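Local coordinates for glycosyl hydrolase family 2, TIM barrel domain protein (Parabacteroides merdae ATCC 43184, PDB 6DXU) that probably hydrolyses beta-glucuronides as a gut-bacterial beta-glucuronidase of glycoside hydrolase family 2, at residues Tyr103-Gln117 with Tyr187-Glu201. Residues are numbered along the deposited sequence; the frame is centred on the assembly and turned at random.
Sequences YRNGRIVLDFDGAGQ and YGGLYRYLNLVYLPE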
loop_
_atom_site.group_PDB
_atom_site.type_symbol
_atom_site.label_atom_id
_atom_site.label_comp_id
_atom_site.label_asym_id
_atom_site.label_seq_id
_atom_site.Cartn_x
_atom_site.Cartn_y
_atom_site.Cartn_z
ATOM N N TYR D 103 -3.787 -26.652 30.371
ATOM C CA TYR D 103 -3.986 -27.703 29.386
ATOM C C TYR D 103 -2.680 -28.091 28.711
ATOM O O TYR D 103 -1.821 -27.244 28.450
ATOM C CB TYR D 103 -4.999 -27.279 28.333
ATOM C CG TYR D 103 -6.373 -27.058 28.895
ATOM C CD1 TYR D 103 -7.188 -28.142 29.246
ATOM C CD2 TYR D 103 -6.878 -25.777 29.053
ATOM C CE1 TYR D 103 -8.463 -27.939 29.752
ATOM C CE2 TYR D 103 -8.151 -25.571 29.558
ATOM C CZ TYR D 103 -8.936 -26.658 29.905
ATOM O OH TYR D 103 -10.206 -26.454 30.397
ATOM N N ARG D 104 -2.536 -29.388 28.440
ATOM C CA ARG D 104 -1.378 -29.885 27.712
ATOM C C ARG D 104 -1.434 -29.422 26.258
ATOM O O ARG D 104 -2.436 -29.633 25.568
ATOM C CB ARG D 104 -1.340 -31.409 27.803
ATOM C CG ARG D 104 -0.263 -32.046 26.976
ATOM C CD ARG D 104 1.159 -31.563 27.305
ATOM N NE ARG D 104 2.078 -32.400 26.534
ATOM C CZ ARG D 104 2.822 -31.992 25.513
ATOM N NH1 ARG D 104 2.827 -30.715 25.134
ATOM N NH2 ARG D 104 3.583 -32.876 24.876
ATOM N N ASN D 105 -0.363 -28.771 25.794
ATOM C CA ASN D 105 -0.312 -28.243 24.433
ATOM C C ASN D 105 -1.497 -27.313 24.163
ATOM O O ASN D 105 -2.034 -27.261 23.055
ATOM C CB ASN D 105 -0.261 -29.368 23.392
ATOM C CG ASN D 105 0.343 -28.907 22.075
ATOM O OD1 ASN D 105 1.204 -28.026 22.054
ATOM N ND2 ASN D 105 -0.114 -29.488 20.969
ATOM N N GLY D 106 -1.904 -26.561 25.175
ATOM C CA GLY D 106 -3.112 -25.769 25.068
ATOM C C GLY D 106 -2.908 -24.437 24.358
ATOM O O GLY D 106 -1.798 -24.030 24.010
ATOM N N ARG D 107 -4.023 -23.735 24.174
ATOM C CA ARG D 107 -4.054 -22.447 23.501
ATOM C C ARG D 107 -4.300 -21.353 24.519
ATOM O O ARG D 107 -4.970 -21.571 25.537
ATOM C CB ARG D 107 -5.159 -22.388 22.431
ATOM C CG ARG D 107 -5.203 -23.584 21.493
ATOM C CD ARG D 107 -3.897 -23.784 20.750
ATOM N NE ARG D 107 -3.613 -22.716 19.790
ATOM C CZ ARG D 107 -2.580 -22.726 18.955
ATOM N NH1 ARG D 107 -1.729 -23.745 18.970
ATOM N NH2 ARG D 107 -2.387 -21.720 18.110
ATOM N N ILE D 108 -3.774 -20.165 24.210
ATOM C CA ILE D 108 -3.968 -18.961 25.008
ATOM C C ILE D 108 -4.743 -17.978 24.144
ATOM O O ILE D 108 -4.229 -17.522 23.108
ATOM C CB ILE D 108 -2.622 -18.336 25.420
ATOM C CG1 ILE D 108 -1.701 -19.375 26.050
ATOM C CG2 ILE D 108 -2.839 -17.179 26.381
ATOM C CD1 ILE D 108 -0.234 -18.942 26.034
ATOM N N VAL D 109 -5.950 -17.620 24.568
ATOM C CA VAL D 109 -6.796 -16.736 23.780
ATOM C C VAL D 109 -7.160 -15.525 24.629
ATOM O O VAL D 109 -7.555 -15.669 25.794
ATOM C CB VAL D 109 -8.059 -17.456 23.270
ATOM C CG1 VAL D 109 -8.986 -16.480 22.587
ATOM C CG2 VAL D 109 -7.677 -18.584 22.310
ATOM N N LEU D 110 -7.042 -14.340 24.040
ATOM C CA LEU D 110 -7.564 -13.118 24.635
ATOM C C LEU D 110 -8.959 -12.895 24.080
ATOM O O LEU D 110 -9.133 -12.793 22.865
ATOM C CB LEU D 110 -6.680 -11.916 24.313
ATOM C CG LEU D 110 -5.249 -11.908 24.841
ATOM C CD1 LEU D 110 -4.483 -10.706 24.239
ATOM C CD2 LEU D 110 -5.226 -11.884 26.356
ATOM N N ASP D 111 -9.947 -12.829 24.965
ATOM C CA ASP D 111 -11.347 -12.757 24.570
ATOM C C ASP D 111 -11.890 -11.417 25.042
ATOM O O ASP D 111 -12.037 -11.195 26.248
ATOM C CB ASP D 111 -12.121 -13.934 25.175
ATOM C CG ASP D 111 -13.613 -13.869 24.900
ATOM O OD1 ASP D 111 -14.011 -13.274 23.880
ATOM O OD2 ASP D 111 -14.384 -14.429 25.705
ATOM N N PHE D 112 -12.187 -10.528 24.094
ATOM C CA PHE D 112 -12.654 -9.172 24.391
ATOM C C PHE D 112 -14.180 -9.166 24.388
ATOM O O PHE D 112 -14.796 -9.336 23.332
ATOM C CB PHE D 112 -12.136 -8.180 23.343
ATOM C CG PHE D 112 -10.638 -7.962 23.364
ATOM C CD1 PHE D 112 -9.780 -8.867 22.755
ATOM C CD2 PHE D 112 -10.093 -6.833 23.964
ATOM C CE1 PHE D 112 -8.402 -8.665 22.759
ATOM C CE2 PHE D 112 -8.698 -6.619 23.966
ATOM C CZ PHE D 112 -7.864 -7.537 23.372
ATOM N N ASP D 113 -14.798 -8.929 25.557
ATOM C CA ASP D 113 -16.241 -8.695 25.581
ATOM C C ASP D 113 -16.611 -7.455 24.779
ATOM O O ASP D 113 -17.725 -7.368 24.247
ATOM C CB ASP D 113 -16.751 -8.535 27.020
ATOM C CG ASP D 113 -16.907 -9.853 27.756
ATOM O OD1 ASP D 113 -16.434 -10.891 27.246
ATOM O OD2 ASP D 113 -17.493 -9.834 28.869
ATOM N N GLY D 114 -15.701 -6.491 24.681
ATOM C CA GLY D 114 -15.949 -5.278 23.919
ATOM C C GLY D 114 -14.971 -4.178 24.294
ATOM O O GLY D 114 -14.654 -4.014 25.476
ATOM N N ALA D 115 -14.499 -3.417 23.303
ATOM C CA ALA D 115 -13.510 -2.362 23.509
ATOM C C ALA D 115 -13.718 -1.291 22.450
ATOM O O ALA D 115 -14.032 -1.615 21.304
ATOM C CB ALA D 115 -12.086 -2.917 23.416
ATOM N N GLY D 116 -13.556 -0.024 22.826
ATOM C CA GLY D 116 -13.895 1.099 21.952
ATOM C C GLY D 116 -12.678 1.909 21.525
ATOM O O GLY D 116 -11.827 2.238 22.356
ATOM N N GLN D 117 -12.608 2.242 20.232
ATOM C CA GLN D 117 -13.474 1.762 19.154
ATOM C C GLN D 117 -12.647 0.918 18.167
ATOM O O GLN D 117 -13.109 -0.088 17.630
ATOM C CB GLN D 117 -14.122 2.939 18.413
ATOM C CG GLN D 117 -15.080 3.781 19.283
ATOM C CD GLN D 117 -16.351 3.027 19.636
ATOM O OE1 GLN D 117 -16.923 2.333 18.797
ATOM N NE2 GLN D 117 -16.804 3.169 20.875
ATOM N N TYR D 187 -17.485 5.961 23.314
ATOM C CA TYR D 187 -16.512 5.840 24.388
ATOM C C TYR D 187 -15.259 5.109 23.924
ATOM O O TYR D 187 -15.262 4.377 22.927
ATOM C CB TYR D 187 -17.136 5.092 25.557
ATOM C CG TYR D 187 -17.985 5.926 26.481
ATOM C CD1 TYR D 187 -17.522 7.154 26.974
ATOM C CD2 TYR D 187 -19.220 5.452 26.934
ATOM C CE1 TYR D 187 -18.295 7.904 27.874
ATOM C CE2 TYR D 187 -20.001 6.195 27.848
ATOM C CZ TYR D 187 -19.529 7.409 28.303
ATOM O OH TYR D 187 -20.279 8.144 29.189
ATOM N N GLY D 188 -14.178 5.288 24.677
ATOM C CA GLY D 188 -12.915 4.645 24.369
ATOM C C GLY D 188 -12.436 3.798 25.529
ATOM O O GLY D 188 -12.724 4.100 26.692
ATOM N N GLY D 189 -11.730 2.716 25.204
ATOM C CA GLY D 189 -10.975 1.950 26.178
ATOM C C GLY D 189 -11.474 0.524 26.343
ATOM O O GLY D 189 -12.393 0.063 25.664
ATOM N N LEU D 190 -10.837 -0.173 27.287
ATOM C CA LEU D 190 -11.143 -1.573 27.593
ATOM C C LEU D 190 -12.316 -1.617 28.573
ATOM O O LEU D 190 -12.200 -2.019 29.736
ATOM C CB LEU D 190 -9.907 -2.278 28.149
ATOM C CG LEU D 190 -8.768 -2.523 27.139
ATOM C CD1 LEU D 190 -7.497 -3.098 27.808
ATOM C CD2 LEU D 190 -9.224 -3.438 26.008
ATOM N N TYR D 191 -13.475 -1.176 28.078
ATOM C CA TYR D 191 -14.593 -0.887 28.966
ATOM C C TYR D 191 -15.527 -2.075 29.191
ATOM O O TYR D 191 -16.476 -1.952 29.974
ATOM C CB TYR D 191 -15.389 0.324 28.463
ATOM C CG TYR D 191 -15.743 0.370 26.983
ATOM C CD1 TYR D 191 -15.531 1.534 26.237
ATOM C CD2 TYR D 191 -16.378 -0.695 26.360
ATOM C CE1 TYR D 191 -15.909 1.605 24.885
ATOM C CE2 TYR D 191 -16.748 -0.644 25.018
ATOM C CZ TYR D 191 -16.517 0.508 24.286
ATOM O OH TYR D 191 -16.892 0.558 22.958
ATOM N N ARG D 192 -15.280 -3.217 28.551
ATOM C CA ARG D 192 -15.903 -4.471 28.948
ATOM C C ARG D 192 -14.785 -5.449 29.268
ATOM O O ARG D 192 -13.645 -5.258 28.844
ATOM C CB ARG D 192 -16.800 -5.068 27.849
ATOM C CG ARG D 192 -17.995 -4.210 27.468
ATOM C CD ARG D 192 -18.912 -5.010 26.546
ATOM N NE ARG D 192 -19.880 -4.141 25.876
ATOM C CZ ARG D 192 -20.365 -4.369 24.662
ATOM N NH1 ARG D 192 -19.963 -5.435 23.980
ATOM N NH2 ARG D 192 -21.242 -3.527 24.136
ATOM N N TYR D 193 -15.122 -6.493 30.021
ATOM C CA TYR D 193 -14.121 -7.437 30.500
ATOM C C TYR D 193 -13.257 -7.968 29.373
ATOM O O TYR D 193 -13.743 -8.317 28.293
ATOM C CB TYR D 193 -14.777 -8.626 31.193
ATOM C CG TYR D 193 -15.411 -8.276 32.515
ATOM C CD1 TYR D 193 -14.643 -7.770 33.566
ATOM C CD2 TYR D 193 -16.774 -8.419 32.705
ATOM C CE1 TYR D 193 -15.228 -7.437 34.781
ATOM C CE2 TYR D 193 -17.369 -8.090 33.934
ATOM C CZ TYR D 193 -16.591 -7.606 34.955
ATOM O OH TYR D 193 -17.171 -7.271 36.168
ATOM N N LEU D 194 -11.974 -8.085 29.674
ATOM C CA LEU D 194 -11.014 -8.759 28.822
ATOM C C LEU D 194 -10.653 -10.053 29.529
ATOM O O LEU D 194 -10.193 -10.024 30.674
ATOM C CB LEU D 194 -9.775 -7.882 28.602
ATOM C CG LEU D 194 -8.543 -8.557 27.973
ATOM C CD1 LEU D 194 -8.900 -9.194 26.622
ATOM C CD2 LEU D 194 -7.397 -7.549 27.806
ATOM N N ASN D 195 -10.838 -11.173 28.845
ATOM C CA ASN D 195 -10.682 -12.483 29.454
ATOM C C ASN D 195 -9.458 -13.171 28.882
ATOM O O ASN D 195 -9.227 -13.145 27.665
ATOM C CB ASN D 195 -11.904 -13.373 29.203
ATOM C CG ASN D 195 -13.207 -12.693 29.575
ATOM O OD1 ASN D 195 -13.499 -12.526 30.755
ATOM N ND2 ASN D 195 -13.992 -12.295 28.570
ATOM N N LEU D 196 -8.688 -13.790 29.767
ATOM C CA LEU D 196 -7.668 -14.736 29.358
ATOM C C LEU D 196 -8.329 -16.105 29.348
ATOM O O LEU D 196 -8.817 -16.566 30.383
ATOM C CB LEU D 196 -6.474 -14.712 30.310
ATOM C CG LEU D 196 -5.351 -15.695 29.964
ATOM C CD1 LEU D 196 -4.720 -15.283 28.659
ATOM C CD2 LEU D 196 -4.305 -15.716 31.076
ATOM N N VAL D 197 -8.332 -16.762 28.192
ATOM C CA VAL D 197 -9.043 -18.023 28.033
ATOM C C VAL D 197 -8.016 -19.083 27.698
ATOM O O VAL D 197 -7.379 -19.026 26.642
ATOM C CB VAL D 197 -10.118 -17.944 26.937
ATOM C CG1 VAL D 197 -10.844 -19.284 26.818
ATOM C CG2 VAL D 197 -11.101 -16.816 27.243
ATOM N N TYR D 198 -7.854 -20.048 28.590
ATOM C CA TYR D 198 -7.037 -21.214 28.298
ATOM C C TYR D 198 -7.913 -22.288 27.670
ATOM O O TYR D 198 -8.989 -22.603 28.193
ATOM C CB TYR D 198 -6.397 -21.754 29.573
ATOM C CG TYR D 198 -5.374 -20.856 30.239
ATOM C CD1 TYR D 198 -5.586 -20.369 31.528
ATOM C CD2 TYR D 198 -4.181 -20.521 29.593
ATOM C CE1 TYR D 198 -4.641 -19.570 32.155
ATOM C CE2 TYR D 198 -3.227 -19.717 30.218
ATOM C CZ TYR D 198 -3.470 -19.249 31.501
ATOM O OH TYR D 198 -2.527 -18.462 32.133
ATOM N N LEU D 199 -7.441 -22.866 26.571
ATOM C CA LEU D 199 -8.160 -23.911 25.864
ATOM C C LEU D 199 -7.266 -25.127 25.708
ATOM O O LEU D 199 -6.042 -24.990 25.606
ATOM C CB LEU D 199 -8.603 -23.440 24.466
ATOM C CG LEU D 199 -9.574 -22.260 24.451
ATOM C CD1 LEU D 199 -9.689 -21.755 23.017
ATOM C CD2 LEU D 199 -10.940 -22.690 25.010
ATOM N N PRO D 200 -7.855 -26.332 25.650
ATOM C CA PRO D 200 -7.080 -27.511 25.244
ATOM C C PRO D 200 -6.854 -27.495 23.738
ATOM O O PRO D 200 -7.243 -26.532 23.070
ATOM C CB PRO D 200 -7.976 -28.680 25.670
ATOM C CG PRO D 200 -9.371 -28.126 25.505
ATOM C CD PRO D 200 -9.278 -26.651 25.871
ATOM N N GLU D 201 -6.259 -28.560 23.196
ATOM C CA GLU D 201 -5.980 -28.620 21.760
ATOM C C GLU D 201 -7.243 -28.446 20.928
ATOM O O GLU D 201 -7.239 -27.725 19.924
ATOM C CB GLU D 201 -5.310 -29.948 21.412
ATOM C CG GLU D 201 -3.846 -30.008 21.786
ATOM C CD GLU D 201 -3.248 -31.392 21.551
ATOM O OE1 GLU D 201 -2.090 -31.457 21.095
ATOM O OE2 GLU D 201 -3.948 -32.407 21.785
HETATM O O HOH W 1 -5.110 -30.500 25.530
HETATM O O HOH W 2 -13.079 -6.306 26.102
#
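Phe112 and Leu194 meet as a non-hydrogen-bonded antiparallel pair whose side chains run alongside each other. Leu194 CD1 lies 3.6 Å from the centroid of the Phe112 ring and 6° off its normal, a CH-pi contact; CG anti to the backbone N, together with the turn at chi2, brings this methyl over the ring. Leu190 CD2 comes at the ring edge, 3.8 Å from Phe112 CE2. Leu196 CD1 reaches Ile108 CG2 at 3.5 Å on the same face, which packs on strand 162-169 through Leu110, Phe112 and Leu194.

The other face carries Val109, Val197 and Leu199, then turns polar: Asn195 ND2 gives two weak hydrogen bonds, to Asp111 O and Asp113 OD1, while Asp111 OD2 forms a salt bridge with Lys30. Past the strands, Arg192 NH1 donates to Asp113 O (3.0 Å), NE forms a salt bridge with Glu334 and NH2 donates to Gln369 O. Gln117 NE2 donates nearly straight to Tyr187 O, in its carbonyl plane.

At the far end Pro200 CD sits 3.9 Å from the centroid of the Tyr103 ring, over its face, and Asn105 ND2 donates an almost straight hydrogen bond (178°) to the anti lone pair of Glu201 OE1.

Arg107/Leu199, Val109/Val197 and Asp111/Asn195 each exchange two backbone hydrogen bonds, joining strands 107-112 and 194-199, their N-to-C directions 154° apart, as central neighbours in a four-stranded antiparallel sheet; packing against strand 162-169 of a second sheet is characteristic of the beta-sandwich sugar-binding domain of family 2 glycosidases.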